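Local coordinates for protein glycerol dehydratase (Clostridium butyricum, PDB 1R9D) that probably dehydrates glycerol without coenzyme B12, as a lyase of the glycyl radical enzyme family, at residues V738-K741 / K742-L745. Sequence-based numbering, arbitrary orientation.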
ATOM      1  N   VAL A 738       5.991 -33.735  36.591  1.00 29.18           N
ATOM      2  CA  VAL A 738       6.046 -34.585  37.774  1.00 30.65           C
ATOM      3  C   VAL A 738       5.217 -35.802  37.407  1.00 32.65           C
ATOM      4  O   VAL A 738       4.014 -35.842  37.660  1.00 32.40           O
ATOM      5  CB  VAL A 738       5.418 -33.903  39.007  1.00 29.82           C
ATOM      6  CG1 VAL A 738       5.541 -34.812  40.226  1.00 29.46           C
ATOM      7  CG2 VAL A 738       6.104 -32.574  39.278  1.00 29.85           C
ATOM      8  N   ILE A 739       5.862 -36.787  36.798  1.00 34.52           N
ATOM      9  CA  ILE A 739       5.153 -37.983  36.374  1.00 37.12           C
ATOM     10  C   ILE A 739       6.007 -39.240  36.450  1.00 38.02           C
ATOM     11  O   ILE A 739       7.240 -39.184  36.415  1.00 38.10           O
ATOM     12  CB  ILE A 739       4.640 -37.816  34.925  1.00 38.96           C
ATOM     13  CG1 ILE A 739       3.671 -38.947  34.577  1.00 39.86           C
ATOM     14  CG2 ILE A 739       5.821 -37.796  33.958  1.00 38.92           C
ATOM     15  CD1 ILE A 739       3.024 -38.794  33.222  1.00 41.53           C
ATOM     16  N   ASP A 740       5.326 -40.375  36.560  1.00 39.19           N
ATOM     17  CA  ASP A 740       5.968 -41.678  36.632  1.00 40.30           C
ATOM     18  C   ASP A 740       6.364 -42.083  35.215  1.00 39.93           C
ATOM     19  O   ASP A 740       5.508 -42.176  34.330  1.00 40.15           O
ATOM     20  CB  ASP A 740       4.984 -42.700  37.197  1.00 42.32           C
ATOM     21  CG  ASP A 740       5.653 -43.990  37.611  1.00 44.63           C
ATOM     22  OD1 ASP A 740       6.524 -44.481  36.858  1.00 44.70           O
ATOM     23  OD2 ASP A 740       5.292 -44.514  38.688  1.00 47.06           O
ATOM     24  N   LYS A 741       7.654 -42.323  35.000  1.00 38.71           N
ATOM     25  CA  LYS A 741       8.148 -42.710  33.682  1.00 39.03           C
ATOM     26  C   LYS A 741       7.436 -43.938  33.113  1.00 38.61           C
ATOM     27  O   LYS A 741       7.276 -44.067  31.898  1.00 37.10           O
ATOM     28  CB  LYS A 741       9.652 -42.982  33.744  1.00 40.49           C
ATOM     29  CG  LYS A 741      10.254 -43.406  32.415  1.00 42.70           C
ATOM     30  CD  LYS A 741      11.747 -43.669  32.544  1.00 44.67           C
ATOM     31  CE  LYS A 741      12.363 -44.018  31.202  1.00 45.28           C
ATOM     32  NZ  LYS A 741      13.840 -44.168  31.305  1.00 47.43           N
ATOM     33  N   LYS A 742       7.018 -44.842  33.993  1.00 38.24           N
ATOM     34  CA  LYS A 742       6.328 -46.053  33.559  1.00 38.50           C
ATOM     35  C   LYS A 742       5.010 -45.719  32.868  1.00 37.57           C
ATOM     36  O   LYS A 742       4.588 -46.416  31.941  1.00 37.31           O
ATOM     37  CB  LYS A 742       6.078 -46.970  34.757  1.00 40.01           C
ATOM     38  CG  LYS A 742       7.358 -47.541  35.339  1.00 42.98           C
ATOM     39  CD  LYS A 742       7.143 -48.161  36.705  1.00 45.78           C
ATOM     40  CE  LYS A 742       8.481 -48.519  37.337  1.00 47.65           C
ATOM     41  NZ  LYS A 742       8.351 -48.850  38.783  1.00 49.59           N
ATOM     42  N   ILE A 743       4.364 -44.648  33.318  1.00 36.71           N
ATOM     43  CA  ILE A 743       3.095 -44.233  32.736  1.00 35.87           C
ATOM     44  C   ILE A 743       3.272 -43.727  31.308  1.00 35.18           C
ATOM     45  O   ILE A 743       2.439 -43.991  30.443  1.00 34.69           O
ATOM     46  CB  ILE A 743       2.425 -43.139  33.595  1.00 36.56           C
ATOM     47  CG1 ILE A 743       2.045 -43.725  34.957  1.00 36.87           C
ATOM     48  CG2 ILE A 743       1.189 -42.593  32.885  1.00 36.73           C
ATOM     49  CD1 ILE A 743       1.415 -42.732  35.911  1.00 38.57           C
ATOM     50  N   LEU A 744       4.359 -43.008  31.052  1.00 34.40           N
ATOM     51  CA  LEU A 744       4.609 -42.499  29.712  1.00 33.85           C
ATOM     52  C   LEU A 744       4.907 -43.652  28.754  1.00 33.57           C
ATOM     53  O   LEU A 744       4.475 -43.646  27.598  1.00 32.96           O
ATOM     54  CB  LEU A 744       5.778 -41.510  29.732  1.00 34.15           C
ATOM     55  CG  LEU A 744       5.582 -40.298  30.649  1.00 34.73           C
ATOM     56  CD1 LEU A 744       6.828 -39.421  30.607  1.00 35.51           C
ATOM     57  CD2 LEU A 744       4.363 -39.509  30.207  1.00 34.21           C
ATOM     58  N   LEU A 745       5.639 -44.650  29.237  1.00 32.62           N
ATOM     59  CA  LEU A 745       5.974 -45.796  28.402  1.00 32.91           C
ATOM     60  C   LEU A 745       4.730 -46.629  28.111  1.00 32.58           C
ATOM     61  O   LEU A 745       4.574 -47.164  27.013  1.00 32.77           O
ATOM     62  CB  LEU A 745       7.038 -46.661  29.088  1.00 33.15           C
ATOM     63  CG  LEU A 745       8.421 -46.019  29.249  1.00 33.68           C
ATOM     64  CD1 LEU A 745       9.356 -46.982  29.970  1.00 34.50           C
ATOM     65  CD2 LEU A 745       8.984 -45.661  27.884  1.00 33.04           C
TER
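Lys742 meets the carboxylate of Asp740 at the start of helix 741-749, where the loop from strand 733-738 runs into it. Its backbone N donates to Asp740 OD1 over 2.9 Å, an N-cap bond. The donor reaches the anti side of that oxygen, 25° out of the carboxylate plane. Asp740 carries CG opposite its own backbone N (chi1 -166°), which helps to bring OD1 within bonding distance of the amide. Asp740 OD1 also lies 3.3 Å from Lys742 CB, with the lysine chain running out past it. Lys742 NZ stays 5.1 Å from Asp740 OD1, a proximity of opposite charges too long for a salt bridge.

Ile743 comes next, its N bonded to Asp740 O (2.9 Å) three residues back, while its CG1 and CD1 rest against Asp740 CB, both at 3.8 Å. Leu744 turns inward to meet Ile739: Leu744 CD2 presses on Ile739 CD1 at 3.4 Å, tighter than usual for two methyls, and the other branch, Leu744 CD1, lies 3.9 Å from Ile739 CG2. Leu757 touches both of these side chains, and Ile780 of helix 773-781 packs on Leu744 as well. Leu744 N adds a weak bond to Lys741 O. Leu745 N then makes the first i to i-4 helical bond, to the same Lys741 O at 3.2 Å.

Asp740 thus satisfies an amide that no preceding helical turn could serve, and its negative charge probably complements the helix dipole, while Ile739 and Leu744, the residues flanking this N-cap as N' and N4, form a hydrophobic staple that packs the residue before the cap against the first turn.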